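Local coordinates for inosine-uridine preferring nucleoside hydrolase family protein (Bacillus anthracis, PDB 2C40) that binds a calcium ion and alpha-D-ribofuranose in a pocket of its mixed alpha/beta fold, as a member of the nucleoside hydrolase family, at residues S65-K70 and P127-A132; N173-P178 and P274-T279; N266-T271 and V280-G285. One frame throughout, in Å; residues are numbered along the deposited sequence.

Overall arrangement
From the N terminus, interaction 1 comes first and closes a loop of 56 residues. It brings the segment after edge strand 62-64 against the start of helix 129-137. Interaction 2 closes 95 residues and sets 274-279 on helix 172-176, whose Asn173 lines the ribofuranose pocket. Interaction 3 closes 8 residues and joins strands 261-269 and 279-281 as a hairpin at the other edge of the sheet. Interactions 2 and 3 cross, because their segments alternate: 173-178, 266-271, 274-279, 280-285. Gly277 N probably bonds to His270 O. Lys70 N probably bonds to Trp176 O, linking interactions 1 and 2. Interaction 1 precedes the other two, which interlock; together they tie the loop after 62-64, helix 172-176 and the hairpin.

Interaction 1 of 3, residues S65-K70 and P127-A132; sequences SNSRGK and PLTDLA
The carboxylate of Asp130 lies against the hydroxyls of Ser65 and Ser67, and both serines give a hydrogen bond to the same oxygen, OD1. Ser65 OG stands 2.5 Å from Asp130 OD1 and uses the syn lone pair, on the side of the other carboxylate oxygen. The distance is short, and its exact value should be read with reserve at this resolution. Ser67 OG lies 2.7 Å from Asp130 OD1. It comes from the anti side, 32° out of the carboxylate plane. Two hydroxyls therefore grip one oxygen from different directions. Asp130 OD2 lies 3.3 Å from Ser65 CB.

Ser65 OG is anti to its backbone N (chi1 178°) and accepts a bond from Ser67 N at 2.8 Å. This is an ST turn, and in it both hydroxyls face the same carboxylate. Ser65 OG is thus both donor and acceptor. Ser67 OG has a further hydrogen bond, from Arg133 NH2 on the next part of helix 129-137. Thr129 OG1 lies beside Ser67, 3.3 Å from Ser67 CB.

Asp130 sits in the first turn of helix 129-137, two residues after Leu128 at the N-cap position. The contact ties the loop after edge strand 62-64 to the helix that follows strand 120-124. Ser65 also has a backbone hydrogen bond with Val34 and packs on Ala105 of helix 105-115. The site is buried, and the side chain of Asp130 is about 12 Å from the calcium ion. Two hydroxyl donors, a nearby guanidinium and the amino end of a helix would be expected to stabilise a negative charge on Asp130 and to lower its proton affinity.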
# COMPACT_ATOMS: atom_id res chain seq x y z
N SER A 65 17.52 -8.33 -14.46
CA SER A 65 18.89 -7.87 -14.27
C SER A 65 19.64 -8.67 -13.22
O SER A 65 19.03 -9.24 -12.33
CB SER A 65 18.90 -6.40 -13.83
OG SER A 65 20.21 -5.96 -13.61
N ASN A 66 20.96 -8.78 -13.36
CA ASN A 66 21.78 -9.30 -12.25
C ASN A 66 22.76 -8.22 -11.83
O ASN A 66 23.74 -8.48 -11.12
CB ASN A 66 22.43 -10.70 -12.52
CG ASN A 66 23.37 -10.74 -13.73
OD1 ASN A 66 23.85 -11.82 -14.09
ND2 ASN A 66 23.65 -9.60 -14.34
N SER A 67 22.43 -7.00 -12.22
CA SER A 67 23.21 -5.83 -11.83
C SER A 67 23.02 -5.61 -10.36
O SER A 67 21.95 -5.90 -9.79
CB SER A 67 22.81 -4.61 -12.62
OG SER A 67 23.26 -4.68 -13.99
N ARG A 68 24.08 -5.13 -9.73
CA ARG A 68 24.04 -4.76 -8.33
C ARG A 68 24.33 -3.28 -8.19
O ARG A 68 25.08 -2.72 -8.97
CB ARG A 68 25.06 -5.56 -7.58
CG ARG A 68 24.78 -7.02 -7.57
CD ARG A 68 25.98 -7.74 -7.04
NE ARG A 68 25.76 -9.18 -7.02
CZ ARG A 68 26.48 -10.05 -6.31
NH1 ARG A 68 27.47 -9.63 -5.53
NH2 ARG A 68 26.23 -11.35 -6.42
N GLY A 69 23.75 -2.65 -7.18
CA GLY A 69 23.95 -1.22 -6.96
C GLY A 69 25.05 -0.89 -5.98
O GLY A 69 25.42 -1.71 -5.13
N LYS A 70 25.60 0.32 -6.12
CA LYS A 70 26.58 0.85 -5.17
C LYS A 70 25.92 1.37 -3.92
O LYS A 70 26.43 1.20 -2.80
CB LYS A 70 27.33 2.00 -5.86
CG LYS A 70 28.55 2.50 -5.05
CD LYS A 70 29.53 3.12 -6.00
CE LYS A 70 30.49 4.13 -5.39
NZ LYS A 70 30.76 5.26 -6.45
N PRO A 127 18.09 3.26 -12.33
CA PRO A 127 19.53 3.45 -12.54
C PRO A 127 20.02 2.97 -13.91
O PRO A 127 19.32 2.20 -14.57
CB PRO A 127 20.11 2.55 -11.46
CG PRO A 127 19.11 2.59 -10.37
CD PRO A 127 17.83 2.50 -11.11
N LEU A 128 21.24 3.35 -14.30
CA LEU A 128 21.75 3.07 -15.63
C LEU A 128 22.63 1.83 -15.74
O LEU A 128 23.16 1.58 -16.79
CB LEU A 128 22.52 4.27 -16.16
CG LEU A 128 21.66 5.44 -16.65
CD1 LEU A 128 22.59 6.63 -16.85
CD2 LEU A 128 20.93 5.07 -17.94
N THR A 129 22.74 1.03 -14.70
CA THR A 129 23.81 0.02 -14.68
C THR A 129 23.66 -1.13 -15.68
O THR A 129 24.68 -1.59 -16.22
CB THR A 129 24.30 -0.41 -13.25
OG1 THR A 129 24.48 -1.84 -13.11
CG2 THR A 129 23.52 0.19 -12.17
N ASP A 130 22.42 -1.53 -16.04
CA ASP A 130 22.27 -2.54 -17.13
C ASP A 130 22.80 -2.00 -18.48
O ASP A 130 23.34 -2.77 -19.31
CB ASP A 130 20.81 -3.01 -17.32
CG ASP A 130 20.30 -3.92 -16.19
OD1 ASP A 130 21.09 -4.68 -15.57
OD2 ASP A 130 19.07 -3.89 -15.94
N LEU A 131 22.62 -0.70 -18.72
CA LEU A 131 23.17 -0.08 -19.92
C LEU A 131 24.70 0.14 -19.89
O LEU A 131 25.38 -0.05 -20.89
CB LEU A 131 22.43 1.24 -20.23
CG LEU A 131 22.91 2.08 -21.43
CD1 LEU A 131 22.79 1.36 -22.76
CD2 LEU A 131 22.17 3.40 -21.49
N ALA A 132 25.22 0.62 -18.78
CA ALA A 132 26.67 0.78 -18.62
C ALA A 132 27.36 -0.51 -18.96
O ALA A 132 28.36 -0.56 -19.70
CB ALA A 132 26.98 1.18 -17.15

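Interaction 2 of 3, residues N173-P178 and P274-T279; sequences NSFWDP and PSQGRT. With RIB (alpha-D-ribofuranose), chain D.
The type II turn from Ser275 to Arg278 is laid against helix 172-176, and the CA atoms of Phe175 and Gly277 come within 4.3 Å. Gly277 is the third residue of the turn and has a positive phi of 85°. Its bare backbone fits between Ser174, Phe175 and Pro178. A CB on Gly277 would clash with Phe175 CA, at 3.0 Å, and at this phi would also jam against the carbonyl O of Gln276. No hydrogen bond links the two segments; the contact is packing. Ser174 CB touches Gly277 O at 3.3 Å, while Ser174 OG bonds to Glu171. Phe175 has CG anti to its backbone N (chi1 -175°). This puts the ring beside the turn, where its edge meets Gln276 O in the ring plane, with CD1 3.6 Å from that oxygen.

The segments join two parts of the nucleoside hydrolase fold: the helix carrying a residue of the ribofuranose pocket, and the loop of the hairpin formed by strands 261-269 and 279-281. At the pocket end, Asn173 ND2 gives a hydrogen bond to O3 of the ribofuranose, 3.2 Å long with an angle of 141° at the hydrogen. The same amide nitrogen also bonds to the carbonyls of Met151 and Thr125.

At the other end, the Pro178 ring packs against the Gln276-Gly277 peptide. Its CB lies 3.7 Å from Gly277 N, and its CG lies 3.7 Å from Gln276 OE1. Gln276 OE1 accepts from Asn71 ND2, which also bonds to Phe175 O and so bridges the two segments.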
# COMPACT_ATOMS: atom_id res chain seq x y z
N ASN A 173 18.32 7.81 -8.95
CA ASN A 173 18.75 6.91 -10.04
C ASN A 173 20.24 7.05 -10.36
O ASN A 173 20.90 6.05 -10.67
CB ASN A 173 17.87 7.07 -11.29
CG ASN A 173 16.44 6.50 -11.10
OD1 ASN A 173 16.20 5.69 -10.20
ND2 ASN A 173 15.52 6.89 -11.98
N SER A 174 20.78 8.27 -10.29
CA SER A 174 22.21 8.51 -10.44
C SER A 174 22.99 7.99 -9.23
O SER A 174 23.97 7.28 -9.38
CB SER A 174 22.54 9.99 -10.60
OG SER A 174 21.65 10.61 -11.51
N PHE A 175 22.55 8.38 -8.04
CA PHE A 175 23.21 7.94 -6.80
C PHE A 175 23.35 6.40 -6.67
O PHE A 175 24.35 5.93 -6.21
CB PHE A 175 22.45 8.52 -5.62
CG PHE A 175 23.09 8.26 -4.26
CD1 PHE A 175 24.32 8.81 -3.96
CD2 PHE A 175 22.42 7.51 -3.30
CE1 PHE A 175 24.91 8.59 -2.74
CE2 PHE A 175 23.00 7.26 -2.04
CZ PHE A 175 24.23 7.82 -1.74
N TRP A 176 22.35 5.64 -7.12
CA TRP A 176 22.38 4.17 -6.99
C TRP A 176 23.61 3.57 -7.60
O TRP A 176 24.14 2.60 -7.06
CB TRP A 176 21.16 3.52 -7.62
CG TRP A 176 20.85 2.05 -7.22
CD1 TRP A 176 20.18 1.65 -6.14
CD2 TRP A 176 21.12 0.86 -7.99
NE1 TRP A 176 20.06 0.30 -6.12
CE2 TRP A 176 20.60 -0.22 -7.26
CE3 TRP A 176 21.73 0.61 -9.24
CZ2 TRP A 176 20.64 -1.54 -7.71
CZ3 TRP A 176 21.81 -0.72 -9.67
CH2 TRP A 176 21.26 -1.77 -8.89
N ASP A 177 24.06 4.16 -8.72
CA ASP A 177 25.29 3.73 -9.39
C ASP A 177 25.86 4.89 -10.24
O ASP A 177 25.56 5.01 -11.46
CB ASP A 177 24.98 2.52 -10.26
CG ASP A 177 26.23 1.89 -10.80
OD1 ASP A 177 27.28 2.51 -10.59
OD2 ASP A 177 26.18 0.78 -11.38
N PRO A 178 26.66 5.75 -9.60
CA PRO A 178 27.29 6.90 -10.26
C PRO A 178 28.27 6.54 -11.37
O PRO A 178 28.40 7.31 -12.35
CB PRO A 178 28.00 7.62 -9.12
CG PRO A 178 27.34 7.10 -7.88
CD PRO A 178 26.96 5.72 -8.16
N PRO A 274 31.58 12.37 -1.25
CA PRO A 274 30.26 12.76 -0.72
C PRO A 274 29.27 13.32 -1.74
O PRO A 274 28.09 13.35 -1.44
CB PRO A 274 30.62 13.85 0.28
CG PRO A 274 31.93 14.42 -0.29
CD PRO A 274 32.65 13.20 -0.67
N SER A 275 29.76 13.78 -2.89
CA SER A 275 28.94 14.34 -3.96
C SER A 275 28.67 13.36 -5.10
O SER A 275 28.15 13.76 -6.16
CB SER A 275 29.64 15.58 -4.53
OG SER A 275 30.67 15.18 -5.40
N GLN A 276 28.99 12.08 -4.90
CA GLN A 276 28.73 11.03 -5.88
C GLN A 276 27.34 11.10 -6.42
O GLN A 276 26.41 11.21 -5.65
CB GLN A 276 28.60 9.65 -5.23
CG GLN A 276 29.76 8.89 -4.86
CD GLN A 276 29.30 7.72 -3.99
OE1 GLN A 276 28.55 6.85 -4.44
NE2 GLN A 276 29.73 7.72 -2.75
N GLY A 277 27.18 10.89 -7.72
CA GLY A 277 25.86 10.95 -8.34
C GLY A 277 25.41 12.35 -8.75
O GLY A 277 24.49 12.49 -9.56
N ARG A 278 26.05 13.39 -8.21
CA ARG A 278 25.73 14.77 -8.61
C ARG A 278 25.98 15.03 -10.10
O ARG A 278 27.02 14.70 -10.63
CB ARG A 278 26.54 15.79 -7.78
CG ARG A 278 25.93 17.22 -7.76
CD ARG A 278 26.93 18.25 -7.34
NE ARG A 278 27.31 18.19 -5.92
CZ ARG A 278 28.27 18.96 -5.40
NH1 ARG A 278 28.90 19.84 -6.15
NH2 ARG A 278 28.60 18.88 -4.12
N THR A 279 24.98 15.64 -10.76
CA THR A 279 25.07 16.11 -12.12
C THR A 279 25.22 17.61 -12.07
O THR A 279 24.46 18.30 -11.36
CB THR A 279 23.79 15.76 -12.91
OG1 THR A 279 22.63 16.21 -12.20
CG2 THR A 279 23.70 14.26 -13.17
O5 RIB D . 14.78 9.64 -7.99
C5 RIB D . 13.46 9.38 -8.54
C4 RIB D . 13.35 7.87 -8.77
O4 RIB D . 13.37 7.24 -7.47
C3 RIB D . 12.12 7.33 -9.54
O3 RIB D . 12.56 6.85 -10.85
C2 RIB D . 11.42 6.27 -8.57
O2 RIB D . 10.98 4.90 -9.00
C1 RIB D . 12.40 6.17 -7.38

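Interaction 3 of 3, residues N266-T271 and V280-G285; sequences NSIVHT and VETDDG
Backbone hydrogen bonds between Ile268 and Val280 join the two strands into an antiparallel hairpin. Ile268 N reaches Val280 O at 3.0 Å, and Val280 N reaches Ile268 O at 3.0 Å. Both donors lie in the plane of the carbonyl they meet. Thr282 N bonds to Asn266 O at 2.9 Å, but from 38° above the carbonyl plane. Ser267 and Glu281 form the non-hydrogen-bonded pair.

CA-H...O contacts accompany these bonds. Ser267 CA meets Val280 O at 3.3 Å, and Ser267 OG adds a weak hydrogen bond to the same oxygen. Glu281 CA meets Asn266 O at 3.2 Å. Residues 282-285 form a type I turn. It carries the chain across residues 266-267, so that Gly285 CA lies 3.3 Å from Ser267 O.

One apolar pair lies on the face with Ile268 and Val280. Ile268 CG1 stands between the backbone N and carbonyl carbon (chi1 68°) and packs 3.9 Å from Val280 CB. Other side chains make van der Waals contacts. Thr282 OG1 touches Ile268 CG1 and CG2. Asn266 CB lies 3.5 Å from Gly285 O. Val280 CG2 touches the His270 ring near NE2, while His270 ND1 bonds to Ser275. On the opposite face, Ser267 packs on Trp185 of helix 178-186.

Strand 279-281 is the outermost in this chain at its edge of the sheet. Its pairing rests on main-chain polar groups and depends little on the side chains.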
# COMPACT_ATOMS: atom_id res chain seq x y z
N ASN A 266 25.54 21.25 -21.26
CA ASN A 266 26.72 20.40 -21.11
C ASN A 266 26.92 20.07 -19.65
O ASN A 266 26.81 20.95 -18.78
CB ASN A 266 27.99 21.06 -21.66
CG ASN A 266 27.93 21.30 -23.15
OD1 ASN A 266 27.38 20.51 -23.93
ND2 ASN A 266 28.47 22.41 -23.55
N SER A 267 27.29 18.81 -19.40
CA SER A 267 27.12 18.20 -18.10
C SER A 267 28.20 17.18 -17.80
O SER A 267 28.72 16.55 -18.70
CB SER A 267 25.72 17.53 -18.05
OG SER A 267 25.34 17.30 -16.71
N ILE A 268 28.56 17.08 -16.52
CA ILE A 268 29.35 15.97 -15.96
C ILE A 268 28.58 15.26 -14.78
O ILE A 268 27.69 15.83 -14.17
CB ILE A 268 30.69 16.47 -15.45
CG1 ILE A 268 30.52 17.38 -14.21
CG2 ILE A 268 31.47 17.20 -16.59
CD1 ILE A 268 31.82 17.90 -13.66
N VAL A 269 28.96 14.03 -14.45
CA VAL A 269 28.49 13.38 -13.24
C VAL A 269 29.71 13.16 -12.35
O VAL A 269 30.78 12.77 -12.85
CB VAL A 269 27.97 11.94 -13.42
CG1 VAL A 269 26.75 11.65 -12.45
CG2 VAL A 269 27.66 11.59 -14.84
N HIS A 270 29.52 13.39 -11.04
CA HIS A 270 30.50 13.03 -10.02
C HIS A 270 30.35 11.58 -9.73
O HIS A 270 29.24 11.09 -9.62
CB HIS A 270 30.32 13.81 -8.72
CG HIS A 270 30.63 15.27 -8.84
ND1 HIS A 270 30.62 16.13 -7.76
CD2 HIS A 270 30.96 16.03 -9.91
CE1 HIS A 270 30.93 17.35 -8.16
NE2 HIS A 270 31.12 17.32 -9.46
N THR A 271 31.49 10.92 -9.58
CA THR A 271 31.56 9.46 -9.52
C THR A 271 31.91 8.93 -8.12
O THR A 271 31.63 7.77 -7.81
CB THR A 271 32.58 8.91 -10.62
OG1 THR A 271 33.08 7.63 -10.25
CG2 THR A 271 33.80 9.78 -10.74
N VAL A 280 26.19 18.11 -12.84
CA VAL A 280 26.67 19.48 -12.76
C VAL A 280 26.81 20.04 -14.18
O VAL A 280 27.43 19.41 -15.02
CB VAL A 280 28.08 19.52 -12.05
CG1 VAL A 280 28.61 20.94 -11.96
CG2 VAL A 280 28.03 18.90 -10.68
N GLU A 281 26.24 21.22 -14.44
CA GLU A 281 26.40 21.87 -15.74
C GLU A 281 27.79 22.53 -15.80
O GLU A 281 28.12 23.30 -14.92
CB GLU A 281 25.30 22.90 -15.98
CG GLU A 281 25.50 23.65 -17.30
CD GLU A 281 24.50 24.78 -17.58
OE1 GLU A 281 24.62 25.38 -18.69
OE2 GLU A 281 23.63 25.04 -16.72
N THR A 282 28.58 22.16 -16.82
CA THR A 282 29.95 22.62 -17.01
C THR A 282 30.09 22.96 -18.48
O THR A 282 29.56 22.22 -19.29
CB THR A 282 31.02 21.50 -16.79
OG1 THR A 282 30.65 20.59 -15.76
CG2 THR A 282 32.36 22.13 -16.44
N ASP A 283 30.84 24.00 -18.84
CA ASP A 283 31.04 24.34 -20.29
C ASP A 283 31.84 23.22 -21.00
O ASP A 283 31.65 22.97 -22.19
CB ASP A 283 31.72 25.70 -20.51
CG ASP A 283 31.38 26.75 -19.44
OD1 ASP A 283 30.97 27.88 -19.82
OD2 ASP A 283 31.54 26.44 -18.23
N ASP A 284 32.68 22.54 -20.22
CA ASP A 284 33.47 21.41 -20.68
C ASP A 284 32.72 20.06 -20.85
O ASP A 284 33.23 19.16 -21.53
CB ASP A 284 34.58 21.16 -19.65
N GLY A 285 31.55 19.90 -20.24
CA GLY A 285 30.88 18.59 -20.19
C GLY A 285 30.25 18.14 -21.50
O GLY A 285 30.46 18.73 -22.52